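Local coordinates for Non-structural polyprotein (Sindbis virus, PDB 4GUA), which carries the nsP2 cysteine protease that probably cleaves the viral replicase polyprotein, here still joined to the macro and zinc-binding domains of nsP3, at residues G262-V267 with I308-D313; V289-A294 with L474-A479; F214-Q219 with L256-P261; N314-Q319 with E506-D511. All coordinates share one frame; numbering follows the deposited sequence.

Contact 1: residues G262-V267 with I308-D313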
loop_
_atom_site.group_PDB
_atom_site.type_symbol
_atom_site.label_atom_id
_atom_site.label_comp_id
_atom_site.label_asym_id
_atom_site.label_seq_id
_atom_site.Cartn_x
_atom_site.Cartn_y
_atom_site.Cartn_z
ATOM N N GLY A 262 13.655 13.350 -10.455
ATOM C CA GLY A 262 14.237 12.143 -11.007
ATOM C C GLY A 262 15.187 11.471 -10.030
ATOM O O GLY A 262 15.824 10.465 -10.356
ATOM N N GLY A 263 15.282 12.032 -8.827
ATOM C CA GLY A 263 16.191 11.536 -7.808
ATOM C C GLY A 263 15.697 10.287 -7.104
ATOM O O GLY A 263 14.573 9.835 -7.320
ATOM N N THR A 264 16.558 9.727 -6.262
ATOM C CA THR A 264 16.253 8.500 -5.542
ATOM C C THR A 264 16.470 8.668 -4.043
ATOM O O THR A 264 17.467 9.247 -3.603
ATOM C CB THR A 264 17.119 7.337 -6.066
ATOM O OG1 THR A 264 16.636 6.933 -7.353
ATOM C CG2 THR A 264 17.081 6.142 -5.113
ATOM N N LEU A 265 15.510 8.174 -3.268
ATOM C CA LEU A 265 15.571 8.200 -1.814
ATOM C C LEU A 265 15.599 6.788 -1.253
ATOM O O LEU A 265 14.669 6.028 -1.440
ATOM C CB LEU A 265 14.355 8.937 -1.265
ATOM C CG LEU A 265 14.160 8.884 0.250
ATOM C CD1 LEU A 265 15.238 9.658 0.978
ATOM C CD2 LEU A 265 12.803 9.439 0.588
ATOM N N VAL A 266 16.687 6.429 -0.590
ATOM C CA VAL A 266 16.783 5.168 0.128
ATOM C C VAL A 266 16.608 5.473 1.608
ATOM O O VAL A 266 17.302 6.320 2.133
ATOM C CB VAL A 266 18.163 4.515 -0.111
ATOM C CG1 VAL A 266 18.347 3.270 0.757
ATOM C CG2 VAL A 266 18.344 4.181 -1.586
ATOM N N VAL A 267 15.655 4.830 2.273
ATOM C CA VAL A 267 15.397 5.127 3.682
ATOM C C VAL A 267 15.188 3.858 4.493
ATOM O O VAL A 267 14.378 3.006 4.137
ATOM C CB VAL A 267 14.166 6.058 3.861
ATOM C CG1 VAL A 267 12.998 5.586 3.011
ATOM C CG2 VAL A 267 13.764 6.146 5.329
ATOM N N ILE A 308 13.420 1.694 -1.209
ATOM C CA ILE A 308 14.004 2.424 -2.326
ATOM C C ILE A 308 12.933 3.087 -3.198
ATOM O O ILE A 308 12.221 2.423 -3.935
ATOM C CB ILE A 308 14.835 1.448 -3.180
ATOM C CG1 ILE A 308 15.883 0.770 -2.293
ATOM C CG2 ILE A 308 15.498 2.168 -4.340
ATOM C CD1 ILE A 308 16.572 -0.405 -2.928
ATOM N N PHE A 309 12.829 4.407 -3.101
ATOM C CA PHE A 309 11.934 5.195 -3.945
ATOM C C PHE A 309 12.729 5.777 -5.118
ATOM O O PHE A 309 13.691 6.513 -4.907
ATOM C CB PHE A 309 11.317 6.335 -3.121
ATOM C CG PHE A 309 10.586 5.869 -1.892
ATOM C CD1 PHE A 309 11.268 5.618 -0.715
ATOM C CD2 PHE A 309 9.213 5.689 -1.907
ATOM C CE1 PHE A 309 10.593 5.183 0.426
ATOM C CE2 PHE A 309 8.532 5.259 -0.770
ATOM C CZ PHE A 309 9.226 5.007 0.394
ATOM N N ARG A 310 12.325 5.467 -6.349
ATOM C CA ARG A 310 13.117 5.831 -7.526
ATOM C C ARG A 310 12.445 6.890 -8.397
ATOM O O ARG A 310 11.267 6.758 -8.744
ATOM C CB ARG A 310 13.359 4.598 -8.396
ATOM C CG ARG A 310 14.243 3.538 -7.787
ATOM C CD ARG A 310 14.441 2.387 -8.765
ATOM N NE ARG A 310 15.092 1.249 -8.131
ATOM C CZ ARG A 310 16.387 1.205 -7.839
ATOM N NH1 ARG A 310 17.173 2.238 -8.125
ATOM N NH2 ARG A 310 16.902 0.133 -7.259
ATOM N N GLN A 311 13.224 7.895 -8.807
ATOM C CA GLN A 311 12.740 8.934 -9.714
ATOM C C GLN A 311 11.593 9.786 -9.181
ATOM O O GLN A 311 10.427 9.551 -9.516
ATOM C CB GLN A 311 12.336 8.331 -11.053
ATOM C CG GLN A 311 13.478 7.742 -11.836
ATOM C CD GLN A 311 13.011 7.202 -13.168
ATOM O OE1 GLN A 311 13.346 7.742 -14.218
ATOM N NE2 GLN A 311 12.218 6.131 -13.130
ATOM N N LEU A 312 11.925 10.757 -8.332
ATOM C CA LEU A 312 10.916 11.635 -7.748
ATOM C C LEU A 312 10.425 12.653 -8.761
ATOM O O LEU A 312 11.196 13.487 -9.222
ATOM C CB LEU A 312 11.557 12.421 -6.601
ATOM C CG LEU A 312 10.821 13.667 -6.096
ATOM C CD1 LEU A 312 9.661 13.272 -5.210
ATOM C CD2 LEU A 312 11.774 14.582 -5.351
ATOM N N ASP A 313 9.152 12.555 -9.140
ATOM C CA ASP A 313 8.451 13.649 -9.811
ATOM C C ASP A 313 7.423 14.358 -8.911
ATOM O O ASP A 313 6.781 15.330 -9.327
ATOM C CB ASP A 313 7.808 13.164 -11.109
ATOM C CG ASP A 313 6.801 12.061 -10.884
ATOM O OD1 ASP A 313 6.380 11.862 -9.725
ATOM O OD2 ASP A 313 6.433 11.380 -11.868
#

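Contact 2: residues V289-A294 with L474-A479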
loop_
_atom_site.group_PDB
_atom_site.type_symbol
_atom_site.label_atom_id
_atom_site.label_comp_id
_atom_site.label_asym_id
_atom_site.label_seq_id
_atom_site.Cartn_x
_atom_site.Cartn_y
_atom_site.Cartn_z
ATOM N N VAL A 289 8.143 7.241 -9.336
ATOM C CA VAL A 289 7.765 6.372 -10.444
ATOM C C VAL A 289 7.731 4.913 -9.994
ATOM O O VAL A 289 6.787 4.179 -10.295
ATOM C CB VAL A 289 8.764 6.504 -11.615
ATOM C CG1 VAL A 289 8.352 5.613 -12.765
ATOM C CG2 VAL A 289 8.843 7.941 -12.087
ATOM N N ARG A 290 8.763 4.508 -9.258
ATOM C CA ARG A 290 8.878 3.149 -8.738
ATOM C C ARG A 290 9.226 3.161 -7.259
ATOM O O ARG A 290 9.821 4.115 -6.753
ATOM C CB ARG A 290 9.998 2.384 -9.435
ATOM C CG ARG A 290 9.762 1.960 -10.860
ATOM C CD ARG A 290 10.970 1.156 -11.295
ATOM N NE ARG A 290 10.919 0.712 -12.680
ATOM C CZ ARG A 290 10.441 -0.457 -13.082
ATOM N NH1 ARG A 290 9.939 -1.322 -12.207
ATOM N NH2 ARG A 290 10.460 -0.756 -14.373
ATOM N N VAL A 291 8.857 2.094 -6.566
ATOM C CA VAL A 291 9.382 1.856 -5.234
ATOM C C VAL A 291 9.529 0.355 -5.008
ATOM O O VAL A 291 8.633 -0.426 -5.333
ATOM C CB VAL A 291 8.508 2.511 -4.133
ATOM C CG1 VAL A 291 7.052 2.148 -4.309
ATOM C CG2 VAL A 291 9.001 2.110 -2.752
ATOM N N SER A 292 10.674 -0.027 -4.449
ATOM C CA SER A 292 11.000 -1.414 -4.158
ATOM C C SER A 292 11.633 -1.460 -2.775
ATOM O O SER A 292 11.543 -0.493 -2.021
ATOM C CB SER A 292 11.960 -1.982 -5.198
ATOM O OG SER A 292 12.034 -3.398 -5.096
ATOM N N ALA A 293 12.213 -2.603 -2.423
ATOM C CA ALA A 293 12.850 -2.785 -1.122
ATOM C C ALA A 293 14.055 -3.703 -1.233
ATOM O O ALA A 293 14.210 -4.444 -2.209
ATOM C CB ALA A 293 11.859 -3.358 -0.130
ATOM N N ALA A 294 14.918 -3.639 -0.229
ATOM C CA ALA A 294 16.121 -4.449 -0.206
ATOM C C ALA A 294 16.551 -4.673 1.233
ATOM O O ALA A 294 16.327 -3.823 2.093
ATOM C CB ALA A 294 17.225 -3.765 -0.978
ATOM N N LEU A 474 3.830 -2.921 -15.205
ATOM C CA LEU A 474 5.158 -3.510 -15.011
ATOM C C LEU A 474 6.178 -2.607 -14.324
ATOM O O LEU A 474 7.283 -3.047 -14.016
ATOM C CB LEU A 474 5.710 -4.024 -16.344
ATOM C CG LEU A 474 5.040 -5.321 -16.799
ATOM C CD1 LEU A 474 5.258 -5.566 -18.272
ATOM C CD2 LEU A 474 5.580 -6.487 -15.992
ATOM N N ASP A 475 5.820 -1.352 -14.085
ATOM C CA ASP A 475 6.615 -0.508 -13.201
ATOM C C ASP A 475 6.490 -1.074 -11.789
ATOM O O ASP A 475 7.332 -0.846 -10.919
ATOM C CB ASP A 475 6.101 0.928 -13.225
ATOM C CG ASP A 475 6.458 1.656 -14.506
ATOM O OD1 ASP A 475 7.229 1.100 -15.318
ATOM O OD2 ASP A 475 5.964 2.791 -14.694
ATOM N N ARG A 476 5.425 -1.845 -11.599
ATOM C CA ARG A 476 5.060 -2.430 -10.317
ATOM C C ARG A 476 5.719 -3.798 -10.123
ATOM O O ARG A 476 5.244 -4.606 -9.331
ATOM C CB ARG A 476 3.540 -2.516 -10.185
ATOM C CG ARG A 476 2.878 -1.250 -9.637
ATOM C CD ARG A 476 3.865 -0.306 -8.984
ATOM N NE ARG A 476 3.348 1.053 -8.853
ATOM C CZ ARG A 476 4.021 2.047 -8.285
ATOM N NH1 ARG A 476 5.220 1.831 -7.770
ATOM N NH2 ARG A 476 3.492 3.256 -8.214
ATOM N N THR A 477 6.726 -4.103 -10.940
ATOM C CA THR A 477 7.576 -5.270 -10.700
ATOM C C THR A 477 9.053 -4.878 -10.548
ATOM O O THR A 477 9.422 -3.718 -10.722
ATOM C CB THR A 477 7.484 -6.276 -11.866
ATOM O OG1 THR A 477 8.128 -5.733 -13.027
ATOM C CG2 THR A 477 6.036 -6.604 -12.188
ATOM N N ASP A 478 9.888 -5.856 -10.211
ATOM C CA ASP A 478 11.340 -5.678 -10.172
ATOM C C ASP A 478 12.031 -6.211 -11.428
ATOM O O ASP A 478 13.251 -6.237 -11.505
ATOM C CB ASP A 478 11.923 -6.352 -8.936
ATOM C CG ASP A 478 11.574 -5.618 -7.660
ATOM O OD1 ASP A 478 11.443 -4.377 -7.709
ATOM O OD2 ASP A 478 11.429 -6.282 -6.611
ATOM N N ALA A 479 11.244 -6.659 -12.398
ATOM C CA ALA A 479 11.774 -7.354 -13.565
ATOM C C ALA A 479 12.314 -6.409 -14.635
ATOM O O ALA A 479 11.791 -5.317 -14.829
ATOM C CB ALA A 479 10.691 -8.240 -14.162
#

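Contact 3: residues F214-Q219 with L256-P261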
loop_
_atom_site.group_PDB
_atom_site.type_symbol
_atom_site.label_atom_id
_atom_site.label_comp_id
_atom_site.label_asym_id
_atom_site.label_seq_id
_atom_site.Cartn_x
_atom_site.Cartn_y
_atom_site.Cartn_z
ATOM N N PHE A 214 13.368 16.339 15.143
ATOM C CA PHE A 214 12.703 17.439 14.441
ATOM C C PHE A 214 12.977 17.469 12.931
ATOM O O PHE A 214 12.623 18.433 12.259
ATOM C CB PHE A 214 13.081 18.770 15.073
ATOM C CG PHE A 214 12.734 18.859 16.528
ATOM C CD1 PHE A 214 13.616 18.386 17.492
ATOM C CD2 PHE A 214 11.522 19.396 16.936
ATOM C CE1 PHE A 214 13.301 18.461 18.831
ATOM C CE2 PHE A 214 11.199 19.463 18.266
ATOM C CZ PHE A 214 12.088 18.996 19.219
ATOM N N GLY A 215 13.650 16.449 12.409
ATOM C CA GLY A 215 14.013 16.426 11.002
ATOM C C GLY A 215 15.268 17.244 10.745
ATOM O O GLY A 215 16.072 17.464 11.656
ATOM N N PHE A 216 15.466 17.678 9.505
ATOM C CA PHE A 216 16.560 18.599 9.222
ATOM C C PHE A 216 16.198 19.622 8.149
ATOM O O PHE A 216 15.553 19.294 7.150
ATOM C CB PHE A 216 17.816 17.819 8.833
ATOM C CG PHE A 216 17.589 16.812 7.753
ATOM C CD1 PHE A 216 17.156 15.539 8.063
ATOM C CD2 PHE A 216 17.823 17.132 6.430
ATOM C CE1 PHE A 216 16.941 14.609 7.076
ATOM C CE2 PHE A 216 17.614 16.203 5.434
ATOM C CZ PHE A 216 17.173 14.937 5.759
ATOM N N PRO A 217 16.664 20.861 8.327
ATOM C CA PRO A 217 16.339 21.941 7.392
ATOM C C PRO A 217 16.952 21.677 6.023
ATOM O O PRO A 217 17.860 20.865 5.910
ATOM C CB PRO A 217 16.974 23.170 8.042
ATOM C CG PRO A 217 18.089 22.634 8.856
ATOM C CD PRO A 217 17.609 21.301 9.367
ATOM N N PRO A 218 16.440 22.340 4.984
ATOM C CA PRO A 218 16.942 22.085 3.632
ATOM C C PRO A 218 18.442 22.308 3.481
ATOM O O PRO A 218 18.977 23.332 3.892
ATOM C CB PRO A 218 16.161 23.089 2.785
ATOM C CG PRO A 218 14.859 23.251 3.528
ATOM C CD PRO A 218 15.228 23.178 4.982
ATOM N N GLN A 219 19.106 21.299 2.932
ATOM C CA GLN A 219 20.483 21.382 2.462
ATOM C C GLN A 219 20.471 21.667 0.962
ATOM O O GLN A 219 19.449 22.081 0.416
ATOM C CB GLN A 219 21.222 20.081 2.761
ATOM C CG GLN A 219 21.023 19.618 4.182
ATOM C CD GLN A 219 21.454 20.657 5.187
ATOM O OE1 GLN A 219 22.624 21.021 5.272
ATOM N NE2 GLN A 219 20.484 21.194 5.912
ATOM N N LEU A 256 13.074 15.000 1.173
ATOM C CA LEU A 256 12.426 15.521 -0.037
ATOM C C LEU A 256 12.843 16.953 -0.388
ATOM O O LEU A 256 12.868 17.322 -1.565
ATOM C CB LEU A 256 10.906 15.440 0.079
ATOM C CG LEU A 256 10.320 14.032 0.107
ATOM C CD1 LEU A 256 8.832 14.098 0.334
ATOM C CD2 LEU A 256 10.626 13.292 -1.190
ATOM N N ASN A 257 13.141 17.773 0.615
ATOM C CA ASN A 257 13.644 19.117 0.336
ATOM C C ASN A 257 15.027 19.050 -0.285
ATOM O O ASN A 257 15.425 19.935 -1.024
ATOM C CB ASN A 257 13.695 19.967 1.608
ATOM C CG ASN A 257 12.326 20.247 2.180
ATOM O OD1 ASN A 257 11.353 20.424 1.442
ATOM N ND2 ASN A 257 12.236 20.290 3.501
ATOM N N CYS A 258 15.757 17.990 0.032
ATOM C CA CYS A 258 17.136 17.833 -0.418
ATOM C C CYS A 258 17.300 16.981 -1.685
ATOM O O CYS A 258 18.419 16.621 -2.039
ATOM C CB CYS A 258 17.984 17.272 0.715
ATOM S SG CYS A 258 17.867 18.272 2.229
ATOM N N LEU A 259 16.195 16.628 -2.338
ATOM C CA LEU A 259 16.236 15.700 -3.465
ATOM C C LEU A 259 15.883 16.348 -4.806
ATOM O O LEU A 259 14.870 17.029 -4.917
ATOM C CB LEU A 259 15.267 14.548 -3.201
ATOM C CG LEU A 259 15.425 13.299 -4.071
ATOM C CD1 LEU A 259 16.828 12.730 -3.992
ATOM C CD2 LEU A 259 14.402 12.252 -3.662
ATOM N N ASN A 260 16.722 16.135 -5.819
ATOM C CA ASN A 260 16.430 16.609 -7.177
ATOM C C ASN A 260 15.356 15.788 -7.863
ATOM O O ASN A 260 15.200 14.603 -7.579
ATOM C CB ASN A 260 17.674 16.546 -8.057
ATOM C CG ASN A 260 18.641 17.666 -7.787
ATOM O OD1 ASN A 260 18.237 18.812 -7.573
ATOM N ND2 ASN A 260 19.930 17.345 -7.804
ATOM N N PRO A 261 14.630 16.407 -8.803
ATOM C CA PRO A 261 13.679 15.634 -9.608
ATOM C C PRO A 261 14.365 14.465 -10.318
ATOM O O PRO A 261 15.525 14.574 -10.713
ATOM C CB PRO A 261 13.137 16.662 -10.616
ATOM C CG PRO A 261 13.939 17.905 -10.424
ATOM C CD PRO A 261 14.546 17.848 -9.069
#

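Contact 4: residues N314-Q319 with E506-D511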
loop_
_atom_site.group_PDB
_atom_site.type_symbol
_atom_site.label_atom_id
_atom_site.label_comp_id
_atom_site.label_asym_id
_atom_site.label_seq_id
_atom_site.Cartn_x
_atom_site.Cartn_y
_atom_site.Cartn_z
ATOM N N ASN A 314 7.255 13.856 -7.691
ATOM C CA ASN A 314 6.256 14.380 -6.755
ATOM C C ASN A 314 4.871 14.534 -7.390
ATOM O O ASN A 314 4.229 15.581 -7.295
ATOM C CB ASN A 314 6.706 15.726 -6.175
ATOM C CG ASN A 314 5.827 16.190 -5.028
ATOM O OD1 ASN A 314 5.304 15.382 -4.261
ATOM N ND2 ASN A 314 5.641 17.496 -4.922
ATOM N N SER A 315 4.399 13.464 -8.012
ATOM C CA SER A 315 3.114 13.480 -8.689
ATOM C C SER A 315 1.984 13.571 -7.666
ATOM O O SER A 315 2.115 13.165 -6.510
ATOM C CB SER A 315 2.942 12.223 -9.545
ATOM O OG SER A 315 1.659 12.184 -10.153
ATOM N N ARG A 316 0.876 14.127 -8.130
ATOM C CA ARG A 316 -0.330 14.312 -7.342
ATOM C C ARG A 316 -1.261 13.112 -7.538
ATOM O O ARG A 316 -1.613 12.399 -6.590
ATOM C CB ARG A 316 -1.052 15.625 -7.701
ATOM C CG ARG A 316 -1.027 16.104 -9.174
ATOM C CD ARG A 316 0.339 16.470 -9.767
ATOM N NE ARG A 316 0.307 16.522 -11.228
ATOM C CZ ARG A 316 0.120 15.480 -12.027
ATOM N NH1 ARG A 316 -0.047 14.275 -11.536
ATOM N NH2 ARG A 316 0.108 15.644 -13.338
ATOM N N THR A 317 -1.671 12.920 -8.787
ATOM C CA THR A 317 -2.708 11.972 -9.155
ATOM C C THR A 317 -2.213 10.537 -9.363
ATOM O O THR A 317 -3.011 9.665 -9.707
ATOM C CB THR A 317 -3.362 12.418 -10.474
ATOM O OG1 THR A 317 -2.355 12.535 -11.489
ATOM C CG2 THR A 317 -4.054 13.755 -10.302
ATOM N N ARG A 318 -0.920 10.281 -9.174
ATOM C CA ARG A 318 -0.407 8.918 -9.319
ATOM C C ARG A 318 -1.198 7.963 -8.434
ATOM O O ARG A 318 -1.381 8.219 -7.244
ATOM C CB ARG A 318 1.068 8.837 -8.946
ATOM C CG ARG A 318 1.547 7.416 -8.644
ATOM C CD ARG A 318 2.801 7.096 -9.416
ATOM N NE ARG A 318 3.761 8.175 -9.247
ATOM C CZ ARG A 318 4.566 8.633 -10.198
ATOM N NH1 ARG A 318 4.566 8.105 -11.413
ATOM N NH2 ARG A 318 5.389 9.625 -9.926
ATOM N N GLN A 319 -1.655 6.852 -9.002
ATOM C CA GLN A 319 -2.432 5.903 -8.226
ATOM C C GLN A 319 -1.544 4.743 -7.821
ATOM O O GLN A 319 -1.243 3.869 -8.633
ATOM C CB GLN A 319 -3.621 5.411 -9.048
ATOM C CG GLN A 319 -4.577 6.529 -9.420
ATOM C CD GLN A 319 -5.717 6.083 -10.317
ATOM O OE1 GLN A 319 -5.582 5.152 -11.114
ATOM N NE2 GLN A 319 -6.852 6.762 -10.197
ATOM N N GLU A 506 11.976 17.205 -13.930
ATOM C CA GLU A 506 11.266 18.242 -13.184
ATOM C C GLU A 506 10.044 17.714 -12.438
ATOM O O GLU A 506 9.485 16.675 -12.789
ATOM C CB GLU A 506 10.835 19.363 -14.122
ATOM C CG GLU A 506 9.907 18.899 -15.219
ATOM C CD GLU A 506 9.501 20.025 -16.140
ATOM O OE1 GLU A 506 10.126 21.105 -16.063
ATOM O OE2 GLU A 506 8.560 19.832 -16.939
ATOM N N LEU A 507 9.628 18.464 -11.422
ATOM C CA LEU A 507 8.491 18.105 -10.583
ATOM C C LEU A 507 7.146 18.413 -11.228
ATOM O O LEU A 507 7.000 19.400 -11.937
ATOM C CB LEU A 507 8.579 18.857 -9.261
ATOM C CG LEU A 507 9.865 18.608 -8.475
ATOM C CD1 LEU A 507 9.754 19.158 -7.058
ATOM C CD2 LEU A 507 10.202 17.124 -8.457
ATOM N N LYS A 508 6.159 17.557 -10.979
ATOM C CA LYS A 508 4.814 17.800 -11.481
ATOM C C LYS A 508 4.019 18.674 -10.504
ATOM O O LYS A 508 2.981 19.232 -10.853
ATOM C CB LYS A 508 4.096 16.473 -11.734
ATOM C CG LYS A 508 4.784 15.597 -12.774
ATOM C CD LYS A 508 3.803 14.665 -13.467
ATOM C CE LYS A 508 3.649 13.356 -12.721
ATOM N NZ LYS A 508 2.689 12.432 -13.396
ATOM N N ASP A 509 4.528 18.789 -9.280
ATOM C CA ASP A 509 3.991 19.700 -8.280
ATOM C C ASP A 509 5.113 20.051 -7.309
ATOM O O ASP A 509 6.011 19.243 -7.074
ATOM C CB ASP A 509 2.817 19.065 -7.536
ATOM C CG ASP A 509 2.087 20.056 -6.638
ATOM O OD1 ASP A 509 1.252 20.829 -7.155
ATOM O OD2 ASP A 509 2.340 20.056 -5.415
ATOM N N GLU A 510 5.083 21.258 -6.761
ATOM C CA GLU A 510 6.152 21.689 -5.872
ATOM C C GLU A 510 5.862 21.464 -4.386
ATOM O O GLU A 510 6.743 21.662 -3.553
ATOM C CB GLU A 510 6.516 23.146 -6.148
ATOM C CG GLU A 510 7.580 23.281 -7.223
ATOM C CD GLU A 510 8.158 24.680 -7.313
ATOM O OE1 GLU A 510 7.478 25.650 -6.900
ATOM O OE2 GLU A 510 9.306 24.805 -7.795
ATOM N N ASP A 511 4.642 21.055 -4.043
ATOM C CA ASP A 511 4.305 20.843 -2.634
ATOM C C ASP A 511 4.743 19.454 -2.181
ATOM O O ASP A 511 4.219 18.432 -2.627
ATOM C CB ASP A 511 2.806 21.016 -2.392
ATOM C CG ASP A 511 2.460 21.076 -0.913
ATOM O OD1 ASP A 511 3.295 20.641 -0.088
ATOM O OD2 ASP A 511 1.361 21.567 -0.575
#

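Contact 1: residues G262-V267 with I308-D313
Ile-308 pairs with Val-266 in an antiparallel, non-hydrogen-bonded position. Its CG1 lies 4.3 Å from Val-266 CG2. Both side chains sit on the same sheet face as Thr-264 and Arg-310.

Phe-309 comes next and is bonded to Leu-265 both ways. Phe-309 N donates to Leu-265 O at 3.0 Å, and Leu-265 N donates to Phe-309 O at 3.0 Å. The Phe-309 side chain lies on the other face, with CG anti to its own carbonyl carbon (chi1 -56°). The ring is approached at its edge. Leu-265 O lies in the ring plane, 3.5 Å from Phe-309 CD1. Val-267 CG1 reaches Phe-309 CE1 at 3.6 Å, and these two side chains cross obliquely. Helix 237-257 packs on this face, against Leu-265 and Val-267.

Arg-310 returns to the face of Ile-308. Its chain is extended to NE, Ile-308 CG2 lies over the centre of one guanidinium face, and NH2 bonds to Gly-341 O. At Gln-311 the chain turns a corner, and Gln-311 CA makes a CA-H...O contact of 3.5 Å with Gly-262 O. Leu-312 N donates to Gly-263 O at 3.0 Å, and Leu-312 O accepts from Gly-262 N at 2.8 Å.

Strands 263-267 and 308-310 run antiparallel, at 171°. They belong to a seven-strand sheet of order 3-2-1-4-5-7-6, as in Rossmann-like methyltransferases. The chemistry implies a join made by backbone bonds, with apolar contacts of Leu-265 and Val-267 on the Phe-309 side and the polar end of Arg-310 satisfied elsewhere.

Contact 2: residues V289-A294 with L474-A479
Arg-290 reaches from its strand into the loop 474-479. Its guanidinium meets the backbone there. Asp-475 CA sits over one face, offset toward the rim. Thr-477 O lies at the edge in the guanidinium plane, 2.9 Å from Arg-290 NH1. Asp-475 O is as near to NH1, but the angle is too poor for a hydrogen bond. The side chains of Arg-290 and Asp-475 cross at about a right angle. Their salt bridge is long, with Arg-290 NH2 3.8 Å from Asp-475 OD1. The oxygen stands well out of the guanidinium plane, so the pair is one of charges alone.

Ser-292 makes the hydrogen bond across the contact. Its OG is anti to the backbone N (chi1 -167°) and donates to Asp-478 OD1 at 2.9 Å. The carboxylate is met on its syn side, 25° out of plane. Val-289 O lies over one face of the Arg-476 guanidinium, and Val-291 N is at its edge in plane.

The strand side is the edge of the methyltransferase-like sheet. The loop joins helix 463-474 to strand 480-484 of the macro-domain sheet, so the contact ties two domains together.

Further out, Val-289 and Arg-290 form a classic beta bulge opposite Arg-310, which probably influences where the Arg-290 side chain leaves the strand. On the loop side, Leu-474 to Thr-477 form a type I beta turn. Thr-477 OG1 donates to Leu-474 O across it at 3.0 Å. The Asp-475 carboxylate is held by Tyr-346 through OD1 and by Lys-501 through OD2. Asn-439 of helix 420-440 bonds to Arg-476 O.

Contact 3: residues F214-Q219 with L256-P261
Cys-258 SG is met by Gln-219 and Phe-216 of the loop 214-219. The backbone N of Gln-219 donates to it at 3.3 Å, and the bond is nearly straight, with 167° at the hydrogen. Gln-219 CB is 3.8 Å from SG. Phe-216 presents its ring edge: CE2 is 3.8 Å from SG, and the sulfur lies in the ring plane. This is a sulfur-aromatic contact at the edge. SG is set anti to its own carbonyl carbon (chi1 -54°), which places it beside the Cys-258 backbone N.

Next to this, Pro-218 and Asn-257 lie side by side and point the same way. Pro-218 CG comes 4.0 Å from Asn-257 ND2. Asn-257 OD1 accepts from Arg-253 NH1. Inside the loop, Gln-219 NE2 donates to Pro-217 O at 2.6 Å, from above the carbonyl plane.

Phe-216 N bonds to Ser-254 OG of helix 237-257, while its ring packs on Val-183 and Ile-198 of the sheet. The contact thus joins the end of that helix to the loop between strands 208-209 and 224-227, the third and fourth strands of a Rossmann-like, methyltransferase-type sheet.

Contact 4: residues N314-Q319 with E506-D511
Asn-314 forms the tight part of the contact, against Asp-509 and Asp-511. Its CG is anti to the backbone N (chi1 -170°), and the amide ND2 donates to two carbonyls. Asp-511 O accepts at 2.9 Å and Asp-509 O at 2.8 Å from Asn-314 ND2. The first bond is nearly straight, 169° at the hydrogen. In both, the donor stands above the carbonyl plane. The other end of the amide, OD1, accepts from Lys-287 NZ, which should help to fix its rotation. An Asx turn shapes the receiving loop: Asp-511 N donates to Asp-509 OD2 at 2.9 Å.

The side of Lys-508 is looser and exposed. Its chain crosses Arg-316 at about a right angle, and Lys-508 CD lies over one face of the guanidinium, offset toward the rim. Lys-508 NZ makes a weak bond of 3.4 Å to Ser-315 OG. Arg-316 NH1 is 3.8 Å from Lys-508 NZ. These like charges probably repel each other, so the packing here rests on carbons of the lysine chain.

Arg-318 turns to other partners, Asp-313 and the carbonyl of Arg-286. The segment 314-319 lies in the loop between strand 305-312 and helix 323-333. The segment 506-511 lies in the loop between helix 488-502 and strand 519-520, and Met-512 packs against both Asn-314 and Leu-507.

Contacts 1 and 4 each touch all the others. The strand of contact 2, 288-294, is the sheet neighbour of 305-312. Contacts 1 and 2 have centres 11 Å apart, and Arg-310 N lies 2.9 Å from Arg-290 O in a probable hydrogen bond. Contacts 1 and 3, centres 13 Å apart, pack through Leu-312 and Leu-259. Contacts 1 and 4 also have centres 13 Å apart. Segment 314-319 continues directly from 308-313, and Asp-313 O lies 2.8 Å from Lys-508 N in a probable hydrogen bond. Arg-318 of contact 4 packs near Val-289 and Arg-476 of contact 2. Pro-261 of contact 3 packs on Glu-506 and Leu-507. Contacts 2 and 3 do not touch, nearest atoms about 9 Å apart. No segment includes a zinc-binding cysteine.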